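Side-chain contacts in protein gp18 (Listeria monocytogenes EGD-e, PDB 3GS9), which is a prophage tail protein, probably a structural component of the phage tail related to the prophage endopeptidase tail family: residues 91-96 with 153-158; 113-118 with 128-133; 268-273 with 299-304. One frame throughout, in Å; residues are numbered along the deposited sequence.

Contact 1 of 3, residues 91-96 with 153-158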
loop_
_atom_site.group_PDB
_atom_site.type_symbol
_atom_site.label_atom_id
_atom_site.label_comp_id
_atom_site.label_asym_id
_atom_site.label_seq_id
_atom_site.Cartn_x
_atom_site.Cartn_y
_atom_site.Cartn_z
ATOM N N HIS A 91 -3.448 25.405 -2.600
ATOM C CA HIS A 91 -2.843 26.505 -3.338
ATOM C C HIS A 91 -3.033 26.336 -4.862
ATOM O O HIS A 91 -3.026 25.235 -5.378
ATOM C CB HIS A 91 -1.382 26.599 -2.966
ATOM C CG HIS A 91 -0.729 27.821 -3.516
ATOM N ND1 HIS A 91 -0.120 27.828 -4.748
ATOM C CD2 HIS A 91 -0.643 29.084 -3.038
ATOM C CE1 HIS A 91 0.354 29.043 -4.988
ATOM N NE2 HIS A 91 0.055 29.820 -3.964
ATOM N N ILE A 92 -3.201 27.457 -5.564
ATOM C CA ILE A 92 -3.400 27.459 -7.018
ATOM C C ILE A 92 -2.336 26.678 -7.814
ATOM O O ILE A 92 -2.622 26.131 -8.857
ATOM C CB ILE A 92 -3.513 28.939 -7.533
ATOM C CG1 ILE A 92 -4.095 28.961 -8.946
ATOM C CG2 ILE A 92 -2.213 29.688 -7.359
ATOM C CD1 ILE A 92 -5.533 28.619 -8.974
ATOM N N TYR A 93 -1.130 26.557 -7.254
ATOM C CA TYR A 93 -0.076 25.742 -7.882
ATOM C C TYR A 93 -0.592 24.366 -8.261
ATOM O O TYR A 93 -0.340 23.889 -9.362
ATOM C CB TYR A 93 1.083 25.596 -6.927
ATOM C CG TYR A 93 2.115 24.577 -7.364
ATOM C CD1 TYR A 93 2.845 24.770 -8.537
ATOM C CD2 TYR A 93 2.389 23.471 -6.586
ATOM C CE1 TYR A 93 3.785 23.836 -8.955
ATOM C CE2 TYR A 93 3.351 22.548 -6.974
ATOM C CZ TYR A 93 4.048 22.752 -8.164
ATOM O OH TYR A 93 5.018 21.845 -8.542
ATOM N N TYR A 94 -1.326 23.746 -7.348
ATOM C CA TYR A 94 -1.779 22.340 -7.523
ATOM C C TYR A 94 -2.775 22.141 -8.655
ATOM O O TYR A 94 -2.967 21.020 -9.139
ATOM C CB TYR A 94 -2.280 21.759 -6.212
ATOM C CG TYR A 94 -1.128 21.562 -5.289
ATOM C CD1 TYR A 94 -0.245 20.544 -5.498
ATOM C CD2 TYR A 94 -0.848 22.485 -4.300
ATOM C CE1 TYR A 94 0.871 20.367 -4.700
ATOM C CE2 TYR A 94 0.274 22.329 -3.470
ATOM C CZ TYR A 94 1.120 21.265 -3.686
ATOM O OH TYR A 94 2.232 21.046 -2.923
ATOM N N THR A 95 -3.372 23.248 -9.133
ATOM C CA THR A 95 -4.231 23.167 -10.310
ATOM C C THR A 95 -3.495 22.859 -11.621
ATOM O O THR A 95 -4.144 22.595 -12.605
ATOM C CB THR A 95 -5.133 24.444 -10.514
ATOM O OG1 THR A 95 -4.341 25.576 -10.914
ATOM C CG2 THR A 95 -5.946 24.729 -9.237
ATOM N N CYS A 96 -2.160 22.915 -11.627
ATOM C CA CYS A 96 -1.390 22.518 -12.817
ATOM C C CYS A 96 -1.612 21.058 -13.209
ATOM O O CYS A 96 -1.340 20.642 -14.355
ATOM C CB CYS A 96 0.115 22.833 -12.671
ATOM S SG CYS A 96 1.090 21.826 -11.607
ATOM N N LEU A 153 5.197 15.846 -13.938
ATOM C CA LEU A 153 6.367 16.184 -14.730
ATOM C C LEU A 153 7.299 17.108 -13.939
ATOM O O LEU A 153 8.514 16.887 -13.901
ATOM C CB LEU A 153 5.957 16.789 -16.093
ATOM C CG LEU A 153 5.277 15.828 -17.104
ATOM C CD1 LEU A 153 4.963 16.608 -18.387
ATOM C CD2 LEU A 153 6.135 14.571 -17.357
ATOM N N ILE A 154 6.733 18.148 -13.315
ATOM C CA ILE A 154 7.522 19.047 -12.479
ATOM C C ILE A 154 8.223 18.245 -11.377
ATOM O O ILE A 154 9.418 18.392 -11.132
ATOM C CB ILE A 154 6.648 20.146 -11.890
ATOM C CG1 ILE A 154 6.255 21.138 -12.979
ATOM C CG2 ILE A 154 7.365 20.857 -10.730
ATOM C CD1 ILE A 154 5.295 22.224 -12.528
ATOM N N ASP A 155 7.480 17.368 -10.717
ATOM C CA ASP A 155 8.075 16.561 -9.647
ATOM C C ASP A 155 9.247 15.732 -10.137
ATOM O O ASP A 155 10.257 15.580 -9.424
ATOM C CB ASP A 155 7.003 15.699 -8.994
ATOM C CG ASP A 155 6.058 16.509 -8.127
ATOM O OD1 ASP A 155 6.384 17.648 -7.854
ATOM O OD2 ASP A 155 5.019 15.998 -7.689
ATOM N N GLN A 156 9.147 15.199 -11.345
ATOM C CA GLN A 156 10.266 14.459 -11.922
ATOM C C GLN A 156 11.487 15.369 -12.087
ATOM O O GLN A 156 12.615 15.003 -11.759
ATOM C CB GLN A 156 9.889 13.964 -13.317
ATOM C CG GLN A 156 10.968 13.100 -13.861
ATOM C CD GLN A 156 10.767 12.771 -15.271
ATOM O OE1 GLN A 156 9.634 12.523 -15.725
ATOM N NE2 GLN A 156 11.865 12.791 -16.014
ATOM N N LEU A 157 11.264 16.554 -12.641
ATOM C CA LEU A 157 12.358 17.524 -12.824
ATOM C C LEU A 157 13.036 17.875 -11.495
ATOM O O LEU A 157 14.273 18.075 -11.451
ATOM C CB LEU A 157 11.850 18.787 -13.535
ATOM C CG LEU A 157 11.264 18.559 -14.945
ATOM C CD1 LEU A 157 10.690 19.864 -15.567
ATOM C CD2 LEU A 157 12.264 17.812 -15.898
ATOM N N LEU A 158 12.249 18.021 -10.430
ATOM C CA LEU A 158 12.808 18.341 -9.135
ATOM C C LEU A 158 13.853 17.292 -8.775
ATOM O O LEU A 158 14.973 17.628 -8.351
ATOM C CB LEU A 158 11.729 18.397 -8.062
ATOM C CG LEU A 158 10.595 19.408 -8.217
ATOM C CD1 LEU A 158 9.727 19.433 -6.938
ATOM C CD2 LEU A 158 11.088 20.792 -8.526
HETATM O O HOH W 1 5.791 19.878 -6.601
#
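Tyr93 and Ile154 carry the apolar part of this contact, and Cys96 adds to it. The two larger side chains approach from opposite directions. Tyr93 OH lies 3.4 Å from Ile154 CG2. Lower on the ring, Tyr93 CE1 is 4.2 Å from Ile154 CD1, which sits obliquely to it. Tyr93 has CG opposite its backbone N (chi1 170°), and this carries the phenol out to the helix. Cys96 SG meets the same methyl, Ile154 CD1, at 4.3 Å. A 3-10 turn that begins at Ile92, after strand 83-90, packs here on helix 150-161. Leu151 of that helix also touches Tyr93 and Cys96.

The polar link between the segments runs through a water. It donates to Asp155 OD1 at 2.6 Å and is 2.9 Å from Tyr93 OH. The water lies in the plane of the tyrosine ring, at its edge. Other bonds hold the turn itself. Tyr93 N gives a nearly straight bond to His91 ND1 (3.0 Å, 167°), tilted 34° from the imidazole plane. With ND1 accepting, the imidazole proton is probably on NE2, which is hydrogen-bonded to Gln67 OE1. Thr95 OG1 donates to Ile92 O at 2.7 Å, in the carbonyl plane. Ile92 O also takes the N-H of Thr95, so two bonds grip it.

Contact 2 of 3, residues 113-118 with 128-133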
loop_
_atom_site.group_PDB
_atom_site.type_symbol
_atom_site.label_atom_id
_atom_site.label_comp_id
_atom_site.label_asym_id
_atom_site.label_seq_id
_atom_site.Cartn_x
_atom_site.Cartn_y
_atom_site.Cartn_z
ATOM N N GLN A 113 14.890 23.673 -20.990
ATOM C CA GLN A 113 14.276 22.949 -22.095
ATOM C C GLN A 113 13.111 22.035 -21.665
ATOM O O GLN A 113 12.081 21.923 -22.372
ATOM C CB GLN A 113 15.324 22.130 -22.849
ATOM C CG GLN A 113 16.346 22.954 -23.649
ATOM C CD GLN A 113 17.419 22.075 -24.232
ATOM O OE1 GLN A 113 18.157 21.424 -23.499
ATOM N NE2 GLN A 113 17.503 22.033 -25.571
ATOM N N CYS A 114 13.273 21.367 -20.528
ATOM C CA CYS A 114 12.186 20.527 -20.002
ATOM C C CYS A 114 10.959 21.346 -19.604
ATOM O O CYS A 114 9.850 20.980 -19.942
ATOM C CB CYS A 114 12.650 19.676 -18.821
ATOM S SG CYS A 114 13.854 18.430 -19.298
ATOM N N LEU A 115 11.159 22.464 -18.906
ATOM C CA LEU A 115 10.028 23.274 -18.463
ATOM C C LEU A 115 9.310 23.855 -19.674
ATOM O O LEU A 115 8.074 23.849 -19.752
ATOM C CB LEU A 115 10.497 24.365 -17.524
ATOM C CG LEU A 115 10.942 23.886 -16.141
ATOM C CD1 LEU A 115 11.653 24.992 -15.404
ATOM C CD2 LEU A 115 9.721 23.414 -15.352
ATOM N N THR A 116 10.108 24.260 -20.661
ATOM C CA THR A 116 9.543 24.704 -21.925
ATOM C C THR A 116 8.654 23.624 -22.551
ATOM O O THR A 116 7.528 23.903 -23.013
ATOM C CB THR A 116 10.635 25.185 -22.896
ATOM O OG1 THR A 116 11.371 26.251 -22.282
ATOM C CG2 THR A 116 10.008 25.683 -24.201
ATOM N N HIS A 117 9.142 22.385 -22.538
ATOM C CA HIS A 117 8.367 21.283 -23.054
ATOM C C HIS A 117 7.015 21.118 -22.344
ATOM O O HIS A 117 5.998 20.842 -22.985
ATOM C CB HIS A 117 9.155 19.973 -22.994
ATOM C CG HIS A 117 8.404 18.827 -23.582
ATOM N ND1 HIS A 117 8.041 18.800 -24.912
ATOM C CD2 HIS A 117 7.888 17.708 -23.025
ATOM C CE1 HIS A 117 7.354 17.702 -25.155
ATOM N NE2 HIS A 117 7.257 17.011 -24.031
ATOM N N ILE A 118 7.006 21.257 -21.024
ATOM C CA ILE A 118 5.775 21.054 -20.260
ATOM C C ILE A 118 4.687 22.014 -20.737
ATOM O O ILE A 118 3.571 21.594 -20.982
ATOM C CB ILE A 118 5.977 21.252 -18.725
ATOM C CG1 ILE A 118 6.890 20.171 -18.181
ATOM C CG2 ILE A 118 4.612 21.156 -17.968
ATOM C CD1 ILE A 118 7.218 20.328 -16.722
ATOM N N TRP A 128 7.369 30.432 -15.409
ATOM C CA TRP A 128 8.483 29.948 -14.628
ATOM C C TRP A 128 9.770 30.747 -14.852
ATOM O O TRP A 128 9.948 31.478 -15.874
ATOM C CB TRP A 128 8.677 28.462 -14.944
ATOM C CG TRP A 128 8.887 28.200 -16.363
ATOM C CD1 TRP A 128 7.931 27.899 -17.303
ATOM C CD2 TRP A 128 10.137 28.194 -17.037
ATOM N NE1 TRP A 128 8.537 27.704 -18.533
ATOM C CE2 TRP A 128 9.882 27.912 -18.397
ATOM C CE3 TRP A 128 11.448 28.436 -16.631
ATOM C CZ2 TRP A 128 10.893 27.832 -19.341
ATOM C CZ3 TRP A 128 12.456 28.380 -17.568
ATOM C CH2 TRP A 128 12.173 28.065 -18.913
ATOM N N GLU A 129 10.668 30.587 -13.882
ATOM C CA GLU A 129 12.027 31.087 -13.967
ATOM C C GLU A 129 12.941 30.186 -13.148
ATOM O O GLU A 129 12.505 29.528 -12.205
ATOM C CB GLU A 129 12.122 32.511 -13.474
ATOM C CG GLU A 129 11.968 32.700 -11.989
ATOM C CD GLU A 129 12.181 34.149 -11.597
ATOM O OE1 GLU A 129 13.354 34.641 -11.603
ATOM O OE2 GLU A 129 11.163 34.782 -11.283
ATOM N N ILE A 130 14.198 30.159 -13.545
ATOM C CA ILE A 130 15.226 29.383 -12.885
ATOM C C ILE A 130 16.222 30.372 -12.340
ATOM O O ILE A 130 16.700 31.242 -13.108
ATOM C CB ILE A 130 15.916 28.401 -13.869
ATOM C CG1 ILE A 130 14.909 27.382 -14.393
ATOM C CG2 ILE A 130 17.076 27.664 -13.230
ATOM C CD1 ILE A 130 15.410 26.698 -15.634
ATOM N N ILE A 131 16.446 30.299 -11.026
ATOM C CA ILE A 131 17.487 31.097 -10.381
ATOM C C ILE A 131 18.665 30.190 -10.026
ATOM O O ILE A 131 18.544 29.304 -9.158
ATOM C CB ILE A 131 16.933 31.857 -9.156
ATOM C CG1 ILE A 131 15.854 32.851 -9.571
ATOM C CG2 ILE A 131 18.037 32.552 -8.392
ATOM C CD1 ILE A 131 15.042 33.411 -8.385
ATOM N N ASP A 132 19.767 30.351 -10.763
ATOM C CA ASP A 132 20.964 29.522 -10.607
ATOM C C ASP A 132 22.208 30.346 -10.987
ATOM O O ASP A 132 22.887 30.043 -11.958
ATOM C CB ASP A 132 20.851 28.281 -11.506
ATOM C CG ASP A 132 22.016 27.314 -11.339
ATOM O OD1 ASP A 132 22.760 27.385 -10.313
ATOM O OD2 ASP A 132 22.185 26.460 -12.248
ATOM N N PRO A 133 22.497 31.413 -10.223
ATOM C CA PRO A 133 23.570 32.335 -10.664
ATOM C C PRO A 133 24.960 31.694 -10.689
ATOM O O PRO A 133 25.828 32.148 -11.461
ATOM C CB PRO A 133 23.522 33.453 -9.622
ATOM C CG PRO A 133 22.925 32.823 -8.420
ATOM C CD PRO A 133 21.920 31.813 -8.934
#
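Helix 111-118 packs its Leu115 and Thr116 against Trp128, on strand 127-129, and its Leu115 against Ile130 just beyond. That strand is an outermost strand of a small mixed sheet and runs parallel to strand 171-173. The helix packs against one face of this edge strand, and the contact joins two elements close in sequence.

Leu115 covers one face of the indole. Its CB stands 3.9 Å from the centroid of the six-membered ring of Trp128, 17° off the ring normal, which makes a CH-pi contact. Leu115 CD1 reaches the same face and comes to 3.7 Å from Trp128 CE3. The leucine therefore spreads along the indole and does not touch it at a single point. Trp128 holds CG between its backbone N and carbonyl carbon (chi1 57°), which turns the indole toward the helix. Leu115 CD1 also meets Ile130 CD1 at 4.1 Å, so this one methyl bridges the indole and the isoleucine.

Thr116 approaches differently. Its OG1 lies at the ring edge, near the indole plane, 3.4 Å from Trp128 CZ2. The hydroxyl is hydrogen-bonded to Glu112 O, one turn back in the helix. Glu129, between the two apolar residues of the strand segment, points away from the helix, and its OE2 is hydrogen-bonded to His171 NE2. Leu115 also packs on Leu157 of helix 150-161.

No hydrogen bond crosses between the two segments. Their hold on each other is dispersion and CH-pi contact on a ring face, with the threonine hydroxyl committed to its own helix.

Contact 3 of 3, residues 268-273 with 299-304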
loop_
_atom_site.group_PDB
_atom_site.type_symbol
_atom_site.label_atom_id
_atom_site.label_comp_id
_atom_site.label_asym_id
_atom_site.label_seq_id
_atom_site.Cartn_x
_atom_site.Cartn_y
_atom_site.Cartn_z
ATOM N N PRO A 268 21.936 10.715 11.816
ATOM C CA PRO A 268 20.702 10.072 12.304
ATOM C C PRO A 268 19.475 10.762 11.735
ATOM O O PRO A 268 19.462 11.989 11.632
ATOM C CB PRO A 268 20.782 10.279 13.811
ATOM C CG PRO A 268 22.310 10.246 14.069
ATOM C CD PRO A 268 22.846 11.050 12.937
ATOM N N ALA A 269 18.493 9.982 11.293
ATOM C CA ALA A 269 17.275 10.555 10.740
ATOM C C ALA A 269 16.550 11.247 11.897
ATOM O O ALA A 269 16.128 10.604 12.845
ATOM C CB ALA A 269 16.421 9.454 10.084
ATOM N N THR A 270 16.388 12.564 11.774
ATOM C CA THR A 270 15.950 13.432 12.877
ATOM C C THR A 270 14.821 14.304 12.377
ATOM O O THR A 270 15.007 15.104 11.417
ATOM C CB THR A 270 17.126 14.333 13.349
ATOM O OG1 THR A 270 18.210 13.489 13.770
ATOM C CG2 THR A 270 16.709 15.262 14.486
ATOM N N THR A 271 13.657 14.118 12.987
ATOM C CA THR A 271 12.443 14.837 12.613
ATOM C C THR A 271 11.726 15.264 13.865
ATOM O O THR A 271 11.477 14.452 14.744
ATOM C CB THR A 271 11.482 13.955 11.780
ATOM O OG1 THR A 271 12.126 13.567 10.558
ATOM C CG2 THR A 271 10.163 14.706 11.477
ATOM N N GLY A 272 11.391 16.534 13.925
ATOM C CA GLY A 272 10.765 17.084 15.107
ATOM C C GLY A 272 9.805 18.210 14.831
ATOM O O GLY A 272 9.849 18.850 13.769
ATOM N N SER A 273 8.971 18.454 15.827
ATOM C CA SER A 273 8.025 19.561 15.803
ATOM C C SER A 273 8.484 20.575 16.830
ATOM O O SER A 273 8.663 20.252 18.001
ATOM C CB SER A 273 6.630 19.061 16.149
ATOM O OG SER A 273 6.204 18.045 15.254
ATOM N N TYR A 299 24.572 18.584 13.339
ATOM C CA TYR A 299 24.160 18.518 11.943
ATOM C C TYR A 299 22.927 19.404 11.704
ATOM O O TYR A 299 22.186 19.707 12.621
ATOM C CB TYR A 299 23.872 17.070 11.499
ATOM C CG TYR A 299 22.970 16.302 12.440
ATOM C CD1 TYR A 299 23.494 15.584 13.521
ATOM C CD2 TYR A 299 21.607 16.238 12.222
ATOM C CE1 TYR A 299 22.660 14.875 14.386
ATOM C CE2 TYR A 299 20.767 15.515 13.082
ATOM C CZ TYR A 299 21.304 14.817 14.156
ATOM O OH TYR A 299 20.468 14.102 15.022
ATOM N N ASP A 300 22.716 19.784 10.456
ATOM C CA ASP A 300 21.601 20.635 10.085
ATOM C C ASP A 300 20.293 19.857 9.881
ATOM O O ASP A 300 20.272 18.725 9.365
ATOM C CB ASP A 300 21.931 21.380 8.796
ATOM C CG ASP A 300 22.941 22.491 8.996
ATOM O OD1 ASP A 300 23.000 23.091 10.097
ATOM O OD2 ASP A 300 23.694 22.752 8.037
ATOM N N VAL A 301 19.216 20.459 10.355
ATOM C CA VAL A 301 17.880 20.033 10.007
ATOM C C VAL A 301 17.233 21.218 9.299
ATOM O O VAL A 301 17.677 22.347 9.466
ATOM C CB VAL A 301 17.088 19.583 11.233
ATOM C CG1 VAL A 301 17.666 18.288 11.757
ATOM C CG2 VAL A 301 17.055 20.673 12.293
ATOM N N GLN A 302 16.237 20.937 8.475
ATOM C CA GLN A 302 15.657 21.949 7.592
ATOM C C GLN A 302 14.170 22.064 7.926
ATOM O O GLN A 302 13.529 21.089 8.316
ATOM C CB GLN A 302 15.869 21.491 6.154
ATOM C CG GLN A 302 15.668 22.491 5.093
ATOM C CD GLN A 302 16.171 22.004 3.742
ATOM O OE1 GLN A 302 16.201 20.806 3.478
ATOM N NE2 GLN A 302 16.594 22.922 2.904
ATOM N N ILE A 303 13.619 23.259 7.747
ATOM C CA ILE A 303 12.180 23.488 7.804
ATOM C C ILE A 303 11.460 22.862 6.582
ATOM O O ILE A 303 11.627 23.316 5.459
ATOM C CB ILE A 303 11.904 25.010 7.872
ATOM C CG1 ILE A 303 12.480 25.598 9.169
ATOM C CG2 ILE A 303 10.438 25.276 7.772
ATOM C CD1 ILE A 303 12.582 27.151 9.156
ATOM N N VAL A 304 10.727 21.794 6.828
ATOM C CA VAL A 304 10.086 20.993 5.751
ATOM C C VAL A 304 8.555 21.076 5.814
ATOM O O VAL A 304 7.858 20.533 4.948
ATOM C CB VAL A 304 10.563 19.532 5.807
ATOM C CG1 VAL A 304 12.079 19.465 5.619
ATOM C CG2 VAL A 304 10.178 18.871 7.144
#
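Tyr299 touches both Pro268 and Thr270 with the outer half of its ring. Its CG sits between the backbone N and the carbonyl carbon (chi1 49°), and the ring stands up toward strand 269-274. Tyr299 OH donates to Thr270 OG1 at 2.7 Å. That oxygen lies at the ring edge, near the plane, and Thr270 CB is in the plane as well. Thr270 OG1 in turn donates a hydrogen bond to Pro268 O, 2.9 Å away. The second bond is not on a lone pair: OG1 stands above the carbonyl plane, 62° out of it. The result is a short chain of two hydrogen bonds, which fixes the threonine hydroxyl as acceptor and donor at once in a buried place. Pro268 lies obliquely across the phenol, with its CD 4.1 Å from Tyr299 CE1.

Two residues on, Val301 turns the same way. Its CG1 meets Thr270 CG2 at 4.2 Å, and the two side chains cross at about a right angle.

In the six-stranded mixed sheet, strand 318-321 pairs antiparallel with both 269-274 and 297-305, so the contact spans strands that are not direct neighbours. Asn322, just past that middle strand, bonds Pro268 O through ND2. Phe290 of strand 287-292 meets the Tyr299 ring, and Leu320 touches Val301. Helix 327-334 sends Gln333 to Thr271 OG1.

How the contacts relate
From the N terminus, the chain leaves strand 83-90 and enters the turn of contact 1, which closes a long loop when helix 150-161 arrives. Contact 2 lies wholly within that loop and closes a much shorter one, from helix 111-118 to strand 127-129. The two touch: Leu157 of helix 150-161 packs on Cys114, Leu115 and Ile118, so helix 150-161 packs on both the turn of contact 1 and helix 111-118. Contact 3 comes later, in series with the others. It ties strand 269-274 to 297-305 in a separate sheet. Its centre is about 24 Å from that of contact 1 and about 29 Å from that of contact 2, and it touches neither.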